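Local atomic coordinates of secreted RxLR effector peptide protein (Phytophthora infestans, PDB entry 5L7S), a protein that binds the host autophagy protein ATG8CL through a C-terminal ATG8-interacting motif and stimulates autophagosome formation inside plant cells. Residues L68-Y72 with D140-F144; Y126-K132 with L171-T175; V186-R190 with A199-E203; V231-L237 with M250-W254. All coordinates share one frame; numbering follows the deposited sequence.

Interaction 1 (L68-Y72 with D140-F144); sequences LDIYY and DTPMF
M143 reaches L68, Y71 and Y72 by way of two torsions: CG stands anti to its own carbonyl carbon (chi1 -70°), and a bend at chi3 (-77°) swings CE inward to the place where the three side chains converge. Y71 answers from the other helix with CG anti to the backbone N (chi1 -171°), which aims its ring at residues 140-144, so that Y71 and M143 run past each other in opposite senses. M143 CE is where L68, Y71 and Y72 meet. M143 CE lies 3.6 Å from L68 CD2, and L68 CD2 in turn is 3.9 Å from M143 SD. M143 CE also comes to 3.8 Å from Y71 CD2 and to 3.6 Å from Y72 CZ, in each case at a slant to the ring. Within its own helix Y71 sets CD2 over the centre of the Y72 ring, 4.1 Å above its plane. Here a helix of the region assigned as the second WY-domain meets the first turn of a helix in the third, with M143 reaching across between the two. At the far tip of Y71, OH rests 3.6 Å from P142 CD. The Y72 hydroxyl is engaged instead by the carbonyl of L129. T141 holds the N-cap of helix 142-155: F144 N donates to T141 OG1 at 3.3 Å, and the hydroxyl also bonds to the carbonyl of L138. P142 and M143 follow this cap in the first turn, while D69 of helix 67-75 forms a salt bridge with R130.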
loop_
_atom_site.group_PDB
_atom_site.type_symbol
_atom_site.label_atom_id
_atom_site.label_comp_id
_atom_site.label_asym_id
_atom_site.label_seq_id
_atom_site.Cartn_x
_atom_site.Cartn_y
_atom_site.Cartn_z
ATOM N N LEU A 68 13.942 1.888 7.477
ATOM C CA LEU A 68 12.625 2.411 7.119
ATOM C C LEU A 68 12.662 3.898 6.753
ATOM O O LEU A 68 12.018 4.300 5.775
ATOM C CB LEU A 68 11.609 2.146 8.234
ATOM C CG LEU A 68 11.327 0.673 8.561
ATOM C CD1 LEU A 68 10.186 0.585 9.565
ATOM C CD2 LEU A 68 11.008 -0.153 7.319
ATOM N N ASP A 69 13.418 4.697 7.515
ATOM C CA ASP A 69 13.701 6.097 7.143
ATOM C C ASP A 69 14.186 6.161 5.696
ATOM O O ASP A 69 13.673 6.955 4.897
ATOM C CB ASP A 69 14.781 6.729 8.044
ATOM C CG ASP A 69 14.302 7.015 9.464
ATOM O OD1 ASP A 69 13.081 7.141 9.702
ATOM O OD2 ASP A 69 15.175 7.124 10.355
ATOM N N ILE A 70 15.158 5.309 5.368
ATOM C CA ILE A 70 15.691 5.224 4.010
ATOM C C ILE A 70 14.616 4.762 3.030
ATOM O O ILE A 70 14.459 5.361 1.972
ATOM C CB ILE A 70 16.924 4.292 3.923
ATOM C CG1 ILE A 70 18.107 4.890 4.698
ATOM C CG2 ILE A 70 17.338 4.062 2.469
ATOM C CD1 ILE A 70 19.168 3.877 5.084
ATOM N N TYR A 71 13.885 3.705 3.375
ATOM C CA TYR A 71 12.887 3.134 2.463
ATOM C C TYR A 71 11.778 4.127 2.131
ATOM O O TYR A 71 11.451 4.332 0.962
ATOM C CB TYR A 71 12.276 1.848 3.032
ATOM C CG TYR A 71 11.405 1.086 2.044
ATOM C CD1 TYR A 71 11.965 0.468 0.929
ATOM C CD2 TYR A 71 10.023 0.980 2.227
ATOM C CE1 TYR A 71 11.176 -0.232 0.021
ATOM C CE2 TYR A 71 9.225 0.282 1.325
ATOM C CZ TYR A 71 9.804 -0.323 0.223
ATOM O OH TYR A 71 9.021 -1.021 -0.676
ATOM N N TYR A 72 11.215 4.750 3.156
ATOM C CA TYR A 72 10.063 5.620 2.951
ATOM C C TYR A 72 10.427 6.974 2.326
ATOM O O TYR A 72 9.596 7.562 1.635
ATOM C CB TYR A 72 9.246 5.750 4.243
ATOM C CG TYR A 72 8.472 4.477 4.560
ATOM C CD1 TYR A 72 7.468 4.026 3.703
ATOM C CD2 TYR A 72 8.746 3.715 5.703
ATOM C CE1 TYR A 72 6.758 2.867 3.970
ATOM C CE2 TYR A 72 8.034 2.552 5.979
ATOM C CZ TYR A 72 7.043 2.132 5.105
ATOM O OH TYR A 72 6.320 0.988 5.350
ATOM N N ASP A 140 1.182 -1.463 -3.256
ATOM C CA ASP A 140 2.305 -2.010 -4.025
ATOM C C ASP A 140 3.526 -2.378 -3.173
ATOM O O ASP A 140 4.450 -3.010 -3.689
ATOM C CB ASP A 140 2.720 -1.029 -5.129
ATOM C CG ASP A 140 1.633 -0.831 -6.182
ATOM O OD1 ASP A 140 0.916 -1.804 -6.518
ATOM O OD2 ASP A 140 1.502 0.305 -6.686
ATOM N N THR A 141 3.543 -2.006 -1.890
ATOM C CA THR A 141 4.710 -2.272 -1.046
ATOM C C THR A 141 4.696 -3.723 -0.556
ATOM O O THR A 141 3.646 -4.217 -0.140
ATOM C CB THR A 141 4.817 -1.324 0.174
ATOM O OG1 THR A 141 3.769 -1.592 1.112
ATOM C CG2 THR A 141 4.753 0.128 -0.262
ATOM N N PRO A 142 5.858 -4.411 -0.605
ATOM C CA PRO A 142 5.924 -5.771 -0.064
ATOM C C PRO A 142 5.560 -5.870 1.419
ATOM O O PRO A 142 4.905 -6.831 1.811
ATOM C CB PRO A 142 7.388 -6.180 -0.297
ATOM C CG PRO A 142 8.127 -4.909 -0.508
ATOM C CD PRO A 142 7.153 -3.999 -1.179
ATOM N N MET A 143 5.963 -4.886 2.222
ATOM C CA MET A 143 5.644 -4.878 3.654
ATOM C C MET A 143 4.139 -4.865 3.934
ATOM O O MET A 143 3.690 -5.463 4.912
ATOM C CB MET A 143 6.323 -3.703 4.365
ATOM C CG MET A 143 7.833 -3.840 4.463
ATOM S SD MET A 143 8.540 -2.781 5.737
ATOM C CE MET A 143 8.510 -1.191 4.913
ATOM N N PHE A 144 3.367 -4.194 3.083
ATOM C CA PHE A 144 1.909 -4.227 3.191
ATOM C C PHE A 144 1.388 -5.635 2.922
ATOM O O PHE A 144 0.594 -6.152 3.705
ATOM C CB PHE A 144 1.259 -3.236 2.228
ATOM C CG PHE A 144 -0.244 -3.269 2.253
ATOM C CD1 PHE A 144 -0.937 -2.875 3.393
ATOM C CD2 PHE A 144 -0.968 -3.702 1.144
ATOM C CE1 PHE A 144 -2.324 -2.907 3.424
ATOM C CE2 PHE A 144 -2.355 -3.732 1.169
ATOM C CZ PHE A 144 -3.033 -3.335 2.311
#

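Interaction 2 (Y126-K132 with L171-T175); sequences YNTLRLK and LFQKT
T175 OG1 is gripped twice: it accepts a hydrogen bond from Y126 OH at 2.8 Å and donates one to L171 O, also at 2.8 Å. The second bond reaches the carbonyl from above its plane, 40° out of it, and folds the threonine back against the last turn of helix 165-173, which precedes it. The two bonds form a relay, tyrosine to threonine to carbonyl, that settles a buried hydroxyl and fixes the outer end of Y126. T175 OG1 sits at the edge of the tyrosine ring, leaving the faces for carbon. With CG anti to the backbone N (chi1 -162°), Y126 leans toward the other helix and L171 slides along one face in the opposite sense. L171 CB lies 4.0 Å from the centroid of the Y126 ring, 14° off the normal, a clear CH-pi contact, and L171 CD1 is 3.8 Å from Y126 CG. The opposite face receives L131 CB, and W147 meets the tyrosine edge-to-face. Towards the surface, the extended K132 runs beside K174 and points the same way, CE of K132 being 3.9 Å from CB of K174. The NZ atoms of K132 and K174 are 4.7 Å apart, a proximity of like charges that solvent probably screens; K132 NZ also makes a weak bond to N127 OD1. Behind Y126, L131 N bonds to Y126 O at 3.1 Å and R130 takes positive phi. The contact is thus one of helix ends between the regions assigned as the third and fourth WY-domains, in an all-helical tandem repeat.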
loop_
_atom_site.group_PDB
_atom_site.type_symbol
_atom_site.label_atom_id
_atom_site.label_comp_id
_atom_site.label_asym_id
_atom_site.label_seq_id
_atom_site.Cartn_x
_atom_site.Cartn_y
_atom_site.Cartn_z
ATOM N N TYR A 126 1.387 -2.786 12.079
ATOM C CA TYR A 126 1.151 -1.770 11.047
ATOM C C TYR A 126 2.024 -0.522 11.235
ATOM O O TYR A 126 2.428 0.094 10.249
ATOM C CB TYR A 126 -0.331 -1.361 11.006
ATOM C CG TYR A 126 -0.743 -0.665 9.727
ATOM C CD1 TYR A 126 -1.200 -1.397 8.633
ATOM C CD2 TYR A 126 -0.687 0.721 9.608
ATOM C CE1 TYR A 126 -1.580 -0.777 7.453
ATOM C CE2 TYR A 126 -1.067 1.354 8.428
ATOM C CZ TYR A 126 -1.513 0.596 7.357
ATOM O OH TYR A 126 -1.889 1.199 6.184
ATOM N N ASN A 127 2.308 -0.162 12.487
ATOM C CA ASN A 127 3.134 1.007 12.809
ATOM C C ASN A 127 4.583 0.701 13.187
ATOM O O ASN A 127 5.428 1.594 13.140
ATOM C CB ASN A 127 2.450 1.822 13.895
ATOM C CG ASN A 127 1.074 2.288 13.467
ATOM O OD1 ASN A 127 0.939 3.089 12.544
ATOM N ND2 ASN A 127 0.044 1.766 14.113
ATOM N N THR A 128 4.872 -0.547 13.551
ATOM C CA THR A 128 6.248 -1.044 13.537
ATOM C C THR A 128 6.787 -0.948 12.107
ATOM O O THR A 128 7.892 -0.457 11.892
ATOM C CB THR A 128 6.335 -2.510 14.015
ATOM O OG1 THR A 128 5.802 -2.617 15.340
ATOM C CG2 THR A 128 7.782 -3.014 14.008
ATOM N N LEU A 129 5.979 -1.397 11.144
ATOM C CA LEU A 129 6.326 -1.347 9.718
ATOM C C LEU A 129 6.202 0.041 9.076
ATOM O O LEU A 129 6.628 0.230 7.934
ATOM C CB LEU A 129 5.452 -2.328 8.936
ATOM C CG LEU A 129 5.570 -3.803 9.314
ATOM C CD1 LEU A 129 4.502 -4.605 8.587
ATOM C CD2 LEU A 129 6.958 -4.337 8.996
ATOM N N ARG A 130 5.596 0.989 9.796
ATOM C CA ARG A 130 5.449 2.380 9.361
ATOM C C ARG A 130 4.690 2.498 8.038
ATOM O O ARG A 130 5.040 3.297 7.170
ATOM C CB ARG A 130 6.810 3.084 9.303
ATOM C CG ARG A 130 7.322 3.524 10.662
ATOM C CD ARG A 130 8.722 4.094 10.556
ATOM N NE ARG A 130 8.797 5.189 9.589
ATOM C CZ ARG A 130 9.926 5.762 9.178
ATOM N NH1 ARG A 130 11.107 5.370 9.651
ATOM N NH2 ARG A 130 9.871 6.749 8.286
ATOM N N LEU A 131 3.627 1.709 7.908
ATOM C CA LEU A 131 2.858 1.656 6.666
ATOM C C LEU A 131 2.034 2.914 6.399
ATOM O O LEU A 131 1.670 3.159 5.251
ATOM C CB LEU A 131 1.972 0.408 6.624
ATOM C CG LEU A 131 2.747 -0.895 6.412
ATOM C CD1 LEU A 131 1.862 -2.100 6.684
ATOM C CD2 LEU A 131 3.335 -0.972 5.007
ATOM N N LYS A 132 1.760 3.713 7.433
ATOM C CA LYS A 132 1.164 5.048 7.244
ATOM C C LYS A 132 2.001 5.950 6.328
ATOM O O LYS A 132 1.449 6.718 5.539
ATOM C CB LYS A 132 0.931 5.743 8.587
ATOM C CG LYS A 132 -0.238 5.168 9.364
ATOM C CD LYS A 132 -0.312 5.733 10.772
ATOM C CE LYS A 132 -1.505 5.164 11.527
ATOM N NZ LYS A 132 -1.336 5.259 13.001
ATOM N N LEU A 171 -6.873 2.425 9.766
ATOM C CA LEU A 171 -5.447 2.496 9.437
ATOM C C LEU A 171 -5.244 2.999 8.009
ATOM O O LEU A 171 -4.430 3.894 7.776
ATOM C CB LEU A 171 -4.759 1.138 9.624
ATOM C CG LEU A 171 -4.722 0.562 11.045
ATOM C CD1 LEU A 171 -4.285 -0.899 11.022
ATOM C CD2 LEU A 171 -3.826 1.384 11.964
ATOM N N PHE A 172 -6.010 2.447 7.071
ATOM C CA PHE A 172 -5.946 2.866 5.665
ATOM C C PHE A 172 -6.219 4.363 5.513
ATOM O O PHE A 172 -5.522 5.052 4.765
ATOM C CB PHE A 172 -6.952 2.089 4.795
ATOM C CG PHE A 172 -6.741 0.586 4.753
ATOM C CD1 PHE A 172 -5.540 -0.019 5.147
ATOM C CD2 PHE A 172 -7.761 -0.232 4.268
ATOM C CE1 PHE A 172 -5.385 -1.395 5.083
ATOM C CE2 PHE A 172 -7.604 -1.611 4.200
ATOM C CZ PHE A 172 -6.415 -2.192 4.608
ATOM N N GLN A 173 -7.220 4.859 6.237
ATOM C CA GLN A 173 -7.599 6.275 6.199
ATOM C C GLN A 173 -6.571 7.207 6.858
ATOM O O GLN A 173 -6.465 8.371 6.468
ATOM C CB GLN A 173 -8.976 6.469 6.833
ATOM C CG GLN A 173 -10.103 5.854 6.013
ATOM C CD GLN A 173 -11.398 5.675 6.791
ATOM O OE1 GLN A 173 -11.396 5.501 8.012
ATOM N NE2 GLN A 173 -12.515 5.700 6.077
ATOM N N LYS A 174 -5.828 6.700 7.845
ATOM C CA LYS A 174 -4.674 7.421 8.421
ATOM C C LYS A 174 -3.365 7.226 7.630
ATOM O O LYS A 174 -2.322 7.739 8.031
ATOM C CB LYS A 174 -4.480 7.044 9.899
ATOM C CG LYS A 174 -5.508 7.691 10.818
ATOM C CD LYS A 174 -5.293 7.348 12.285
ATOM C CE LYS A 174 -5.486 5.863 12.555
ATOM N NZ LYS A 174 -5.896 5.589 13.959
ATOM N N THR A 175 -3.424 6.488 6.524
ATOM C CA THR A 175 -2.305 6.321 5.597
ATOM C C THR A 175 -2.449 7.196 4.350
ATOM O O THR A 175 -1.461 7.750 3.863
ATOM C CB THR A 175 -2.200 4.847 5.176
ATOM O OG1 THR A 175 -2.050 4.039 6.348
ATOM C CG2 THR A 175 -1.024 4.613 4.237
#

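Interaction 3 (V186-R190 with A199-E203); sequences VHMLR and ADKLE
V186, H187 and R190 meet A199, D200 and E203 where two successive helices, 179-189 and 196-207, pack within the region assigned as the fourth WY-domain. The contact illustrates how a small residue lets helices approach closely: the CA atoms of V186 and A199 are only 5.6 Å apart. The apolar contacts are made around this point. V186 CG1 lies 3.6 Å from E203 CG and 4.0 Å from L202 CB, while L189 CB rests 3.9 Å from A199 CB.

Hydrogen bonding and charge lie on the flank covered by W221 and I234. H187 ND1 donates to E203 OE2 at 2.6 Å, in the plane of the ring and on the syn lone pair, a His-carboxylate pair whose other carboxylate oxygen, OE1, accepts from W221 NE1. Held through both oxygens, the E203 carboxylate has little freedom to rotate, and its charge would tend to favour a protonated imidazole. H187 NE2 has a further, weak bond to E226.

The salt bridge lies beside it, the planes of the R190 guanidinium and the D200 carboxylate being 12° apart. R190 bends at chi3 (85°) to bring its edge to D200, and R190 NE donates to D200 OD1 at 2.8 Å, its N-H pointing at the acceptor with an angle of 163°.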
loop_
_atom_site.group_PDB
_atom_site.type_symbol
_atom_site.label_atom_id
_atom_site.label_comp_id
_atom_site.label_asym_id
_atom_site.label_seq_id
_atom_site.Cartn_x
_atom_site.Cartn_y
_atom_site.Cartn_z
ATOM N N VAL A 186 -9.334 -0.991 -1.305
ATOM C CA VAL A 186 -10.258 -2.020 -0.813
ATOM C C VAL A 186 -10.692 -2.954 -1.942
ATOM O O VAL A 186 -10.775 -4.164 -1.741
ATOM C CB VAL A 186 -11.485 -1.401 -0.103
ATOM C CG1 VAL A 186 -12.557 -2.446 0.180
ATOM C CG2 VAL A 186 -11.061 -0.745 1.202
ATOM N N HIS A 187 -10.949 -2.407 -3.125
ATOM C CA HIS A 187 -11.295 -3.239 -4.275
ATOM C C HIS A 187 -10.109 -4.069 -4.802
ATOM O O HIS A 187 -10.326 -5.120 -5.409
ATOM C CB HIS A 187 -11.909 -2.404 -5.399
ATOM C CG HIS A 187 -12.724 -3.210 -6.358
ATOM N ND1 HIS A 187 -13.872 -3.871 -5.981
ATOM C CD2 HIS A 187 -12.554 -3.473 -7.675
ATOM C CE1 HIS A 187 -14.374 -4.510 -7.022
ATOM N NE2 HIS A 187 -13.599 -4.276 -8.066
ATOM N N MET A 188 -8.873 -3.612 -4.582
ATOM C CA MET A 188 -7.687 -4.432 -4.891
ATOM C C MET A 188 -7.529 -5.610 -3.923
ATOM O O MET A 188 -7.088 -6.681 -4.339
ATOM C CB MET A 188 -6.393 -3.597 -4.935
ATOM C CG MET A 188 -6.195 -2.769 -6.208
ATOM S SD MET A 188 -6.104 -3.704 -7.757
ATOM C CE MET A 188 -7.736 -3.421 -8.450
ATOM N N LEU A 189 -7.900 -5.428 -2.652
ATOM C CA LEU A 189 -7.874 -6.526 -1.670
ATOM C C LEU A 189 -8.737 -7.728 -2.052
ATOM O O LEU A 189 -8.476 -8.832 -1.587
ATOM C CB LEU A 189 -8.310 -6.056 -0.281
ATOM C CG LEU A 189 -7.395 -5.143 0.523
ATOM C CD1 LEU A 189 -8.027 -4.897 1.887
ATOM C CD2 LEU A 189 -6.005 -5.747 0.671
ATOM N N ARG A 190 -9.766 -7.518 -2.872
ATOM C CA ARG A 190 -10.559 -8.624 -3.425
ATOM C C ARG A 190 -9.686 -9.700 -4.087
ATOM O O ARG A 190 -9.964 -10.894 -3.952
ATOM C CB ARG A 190 -11.580 -8.110 -4.445
ATOM C CG ARG A 190 -12.648 -7.194 -3.868
ATOM C CD ARG A 190 -13.827 -7.043 -4.817
ATOM N NE ARG A 190 -14.792 -8.133 -4.649
ATOM C CZ ARG A 190 -15.205 -8.991 -5.588
ATOM N NH1 ARG A 190 -14.769 -8.939 -6.853
ATOM N NH2 ARG A 190 -16.095 -9.925 -5.246
ATOM N N ALA A 199 -12.985 -7.401 2.614
ATOM C CA ALA A 199 -12.971 -6.289 1.668
ATOM C C ALA A 199 -14.383 -5.938 1.231
ATOM O O ALA A 199 -14.783 -4.778 1.306
ATOM C CB ALA A 199 -12.120 -6.630 0.454
ATOM N N ASP A 200 -15.130 -6.949 0.789
ATOM C CA ASP A 200 -16.535 -6.780 0.386
ATOM C C ASP A 200 -17.376 -6.144 1.494
ATOM O O ASP A 200 -18.257 -5.336 1.219
ATOM C CB ASP A 200 -17.156 -8.124 -0.046
ATOM C CG ASP A 200 -16.686 -8.589 -1.436
ATOM O OD1 ASP A 200 -15.795 -7.946 -2.045
ATOM O OD2 ASP A 200 -17.217 -9.614 -1.928
ATOM N N LYS A 201 -17.085 -6.503 2.739
ATOM C CA LYS A 201 -17.741 -5.902 3.897
ATOM C C LYS A 201 -17.402 -4.415 4.006
ATOM O O LYS A 201 -18.291 -3.593 4.212
ATOM C CB LYS A 201 -17.340 -6.647 5.174
ATOM C CG LYS A 201 -18.181 -6.320 6.391
ATOM C CD LYS A 201 -18.312 -7.524 7.317
ATOM C CE LYS A 201 -19.382 -8.494 6.831
ATOM N NZ LYS A 201 -19.645 -9.588 7.805
ATOM N N LEU A 202 -16.125 -4.075 3.849
ATOM C CA LEU A 202 -15.691 -2.673 3.852
ATOM C C LEU A 202 -16.296 -1.860 2.703
ATOM O O LEU A 202 -16.665 -0.702 2.902
ATOM C CB LEU A 202 -14.163 -2.560 3.814
ATOM C CG LEU A 202 -13.401 -3.016 5.062
ATOM C CD1 LEU A 202 -11.902 -2.847 4.852
ATOM C CD2 LEU A 202 -13.853 -2.264 6.306
ATOM N N GLU A 203 -16.404 -2.458 1.515
ATOM C CA GLU A 203 -17.085 -1.798 0.394
ATOM C C GLU A 203 -18.513 -1.403 0.777
ATOM O O GLU A 203 -18.930 -0.277 0.517
ATOM C CB GLU A 203 -17.091 -2.671 -0.874
ATOM C CG GLU A 203 -15.714 -2.830 -1.515
ATOM C CD GLU A 203 -15.732 -3.160 -3.006
ATOM O OE1 GLU A 203 -16.814 -3.382 -3.598
ATOM O OE2 GLU A 203 -14.633 -3.198 -3.602
#

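Interaction 4 (V231-L237 with M250-W254); sequences VFRILRL and MLNLW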
loop_
_atom_site.group_PDB
_atom_site.type_symbol
_atom_site.label_atom_id
_atom_site.label_comp_id
_atom_site.label_asym_id
_atom_site.label_seq_id
_atom_site.Cartn_x
_atom_site.Cartn_y
_atom_site.Cartn_z
ATOM N N VAL A 231 -21.306 -7.607 -8.654
ATOM C CA VAL A 231 -21.663 -6.470 -7.792
ATOM C C VAL A 231 -22.867 -6.814 -6.907
ATOM O O VAL A 231 -22.862 -6.522 -5.706
ATOM C CB VAL A 231 -21.932 -5.179 -8.605
ATOM C CG1 VAL A 231 -22.397 -4.045 -7.694
ATOM C CG2 VAL A 231 -20.678 -4.749 -9.354
ATOM N N PHE A 232 -23.884 -7.439 -7.502
ATOM C CA PHE A 232 -25.030 -7.990 -6.758
ATOM C C PHE A 232 -24.571 -8.886 -5.601
ATOM O O PHE A 232 -25.177 -8.877 -4.527
ATOM C CB PHE A 232 -25.940 -8.790 -7.705
ATOM C CG PHE A 232 -27.250 -9.215 -7.095
ATOM C CD1 PHE A 232 -27.334 -10.356 -6.298
ATOM C CD2 PHE A 232 -28.412 -8.493 -7.345
ATOM C CE1 PHE A 232 -28.546 -10.753 -5.748
ATOM C CE2 PHE A 232 -29.626 -8.886 -6.798
ATOM C CZ PHE A 232 -29.694 -10.018 -5.999
ATOM N N ARG A 233 -23.513 -9.661 -5.844
ATOM C CA ARG A 233 -22.902 -10.532 -4.832
ATOM C C ARG A 233 -22.158 -9.746 -3.746
ATOM O O ARG A 233 -22.274 -10.080 -2.570
ATOM C CB ARG A 233 -21.958 -11.550 -5.495
ATOM C CG ARG A 233 -21.844 -12.886 -4.770
ATOM C CD ARG A 233 -21.269 -13.976 -5.670
ATOM N NE ARG A 233 -22.136 -14.246 -6.828
ATOM C CZ ARG A 233 -21.853 -14.009 -8.118
ATOM N NH1 ARG A 233 -20.683 -13.499 -8.512
ATOM N NH2 ARG A 233 -22.765 -14.306 -9.043
ATOM N N ILE A 234 -21.406 -8.712 -4.136
ATOM C CA ILE A 234 -20.691 -7.846 -3.177
ATOM C C ILE A 234 -21.678 -7.170 -2.232
ATOM O O ILE A 234 -21.467 -7.137 -1.020
ATOM C CB ILE A 234 -19.853 -6.745 -3.880
ATOM C CG1 ILE A 234 -18.699 -7.356 -4.689
ATOM C CG2 ILE A 234 -19.281 -5.756 -2.863
ATOM C CD1 ILE A 234 -18.041 -6.392 -5.665
ATOM N N LEU A 235 -22.753 -6.634 -2.805
ATOM C CA LEU A 235 -23.779 -5.917 -2.041
ATOM C C LEU A 235 -24.677 -6.843 -1.215
ATOM O O LEU A 235 -25.384 -6.373 -0.321
ATOM C CB LEU A 235 -24.637 -5.066 -2.984
ATOM C CG LEU A 235 -23.871 -3.996 -3.771
ATOM C CD1 LEU A 235 -24.712 -3.461 -4.921
ATOM C CD2 LEU A 235 -23.408 -2.875 -2.851
ATOM N N ARG A 236 -24.648 -8.143 -1.525
ATOM C CA ARG A 236 -25.396 -9.171 -0.799
ATOM C C ARG A 236 -26.890 -8.849 -0.803
ATOM O O ARG A 236 -27.552 -8.830 0.236
ATOM C CB ARG A 236 -24.805 -9.407 0.609
ATOM C CG ARG A 236 -23.556 -10.287 0.568
ATOM C CD ARG A 236 -22.737 -10.288 1.849
ATOM N NE ARG A 236 -23.253 -11.197 2.873
ATOM C CZ ARG A 236 -22.614 -11.528 4.002
ATOM N NH1 ARG A 236 -21.405 -11.045 4.287
ATOM N NH2 ARG A 236 -23.192 -12.362 4.863
ATOM N N LEU A 237 -27.396 -8.592 -2.009
ATOM C CA LEU A 237 -28.802 -8.243 -2.233
ATOM C C LEU A 237 -29.723 -9.467 -2.245
ATOM O O LEU A 237 -30.944 -9.323 -2.161
ATOM C CB LEU A 237 -28.954 -7.445 -3.537
ATOM C CG LEU A 237 -28.283 -6.059 -3.535
ATOM C CD1 LEU A 237 -28.255 -5.446 -4.929
ATOM C CD2 LEU A 237 -28.966 -5.117 -2.553
ATOM N N MET A 250 -29.127 0.711 -1.808
ATOM C CA MET A 250 -28.231 -0.280 -2.425
ATOM C C MET A 250 -28.815 -0.863 -3.711
ATOM O O MET A 250 -28.090 -1.060 -4.685
ATOM C CB MET A 250 -27.911 -1.426 -1.456
ATOM C CG MET A 250 -27.163 -1.031 -0.189
ATOM S SD MET A 250 -25.520 -0.323 -0.457
ATOM C CE MET A 250 -25.858 1.437 -0.358
ATOM N N LEU A 251 -30.116 -1.142 -3.714
ATOM C CA LEU A 251 -30.788 -1.647 -4.912
ATOM C C LEU A 251 -30.703 -0.634 -6.046
ATOM O O LEU A 251 -30.382 -0.999 -7.173
ATOM C CB LEU A 251 -32.254 -1.984 -4.626
ATOM C CG LEU A 251 -33.083 -2.582 -5.773
ATOM C CD1 LEU A 251 -32.451 -3.854 -6.314
ATOM C CD2 LEU A 251 -34.507 -2.851 -5.315
ATOM N N ASN A 252 -30.984 0.633 -5.740
ATOM C CA ASN A 252 -30.902 1.706 -6.732
ATOM C C ASN A 252 -29.496 1.776 -7.322
ATOM O O ASN A 252 -29.322 1.757 -8.542
ATOM C CB ASN A 252 -31.300 3.060 -6.119
ATOM C CG ASN A 252 -31.644 4.106 -7.174
ATOM O OD1 ASN A 252 -32.821 4.372 -7.439
ATOM N ND2 ASN A 252 -30.621 4.703 -7.782
ATOM N N LEU A 253 -28.503 1.821 -6.438
ATOM C CA LEU A 253 -27.093 1.844 -6.826
ATOM C C LEU A 253 -26.729 0.698 -7.756
ATOM O O LEU A 253 -26.055 0.913 -8.763
ATOM C CB LEU A 253 -26.205 1.810 -5.581
ATOM C CG LEU A 253 -24.692 1.653 -5.752
ATOM C CD1 LEU A 253 -24.100 2.617 -6.780
ATOM C CD2 LEU A 253 -24.046 1.837 -4.387
ATOM N N TRP A 254 -27.175 -0.512 -7.420
ATOM C CA TRP A 254 -26.915 -1.684 -8.259
ATOM C C TRP A 254 -27.549 -1.545 -9.644
ATOM O O TRP A 254 -26.906 -1.826 -10.657
ATOM C CB TRP A 254 -27.398 -2.982 -7.599
ATOM C CG TRP A 254 -27.195 -4.151 -8.507
ATOM C CD1 TRP A 254 -26.004 -4.621 -8.966
ATOM C CD2 TRP A 254 -28.207 -4.954 -9.116
ATOM N NE1 TRP A 254 -26.205 -5.680 -9.809
ATOM C CE2 TRP A 254 -27.550 -5.908 -9.921
ATOM C CE3 TRP A 254 -29.606 -4.970 -9.051
ATOM C CZ2 TRP A 254 -28.242 -6.877 -10.656
ATOM C CZ3 TRP A 254 -30.298 -5.933 -9.784
ATOM C CH2 TRP A 254 -29.612 -6.873 -10.577
#
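W254 reaches across to V231, F232, L235 and L237 of the 231-237 segment, and its atoms meet a changing set of neighbours on the way out. W254 CB touches two leucine methyls, L237 CD1 at 3.7 Å and L235 CD1 at 3.8 Å. W254 CG is still within 4.0 Å of L237 CD1, a methyl that comes at the indole obliquely. CG stands anti to the backbone N (chi1 177°), which carries the indole across to V231 and F232. On the pyrrole side W254 CD1 faces V231 CG1, 3.9 Å away near the ring plane, and NE1 donates to the carbonyl of P228, so the polar atom of the indole is satisfied. Further out the six-membered ring takes the edge of F232 against one face: F232 CD2 lies 3.7 Å from W254 CZ2, the centroids are 5.0 Å apart and the planes stand at 73°, a T-shaped stack. F232 itself is covered on one face by L237 CB and meets F278 edge-to-face. Nearer the start of the second segment, M250 CB touches L237 CD2 at 4.0 Å. The short helical segments 231-235 and 250-254 are nearly antiparallel, at 163°, and belong to the region assigned as the fifth WY-domain. Within 231-237 and 250-254 the contact is apolar, so burial and packing dominate, while the indole N-H adds its hydrogen bond to P228 at the start of the same partner helix.

In the fold
Interactions 1 and 2 overlap along the chain, followed in series by interaction 3 and then interaction 4. The segments of interactions 1 and 2 alternate in sequence; the centres of interaction 1 and interaction 2 are about 11 Å apart, and L68 CD1 packs against T128 O between them. Interaction 3 meets interaction 2 through F172 and L189, their centres about 17 Å apart. Interaction 4 has its centre about 14 Å from that of interaction 3. Interactions 1 and 4 do not touch, their nearest atoms being about 17 Å apart. Interactions 1 and 2 join neighbouring assigned WY-domains, while 3 and 4 are internal to the fourth and fifth and meet through I234, in an elongated, all-helical chain.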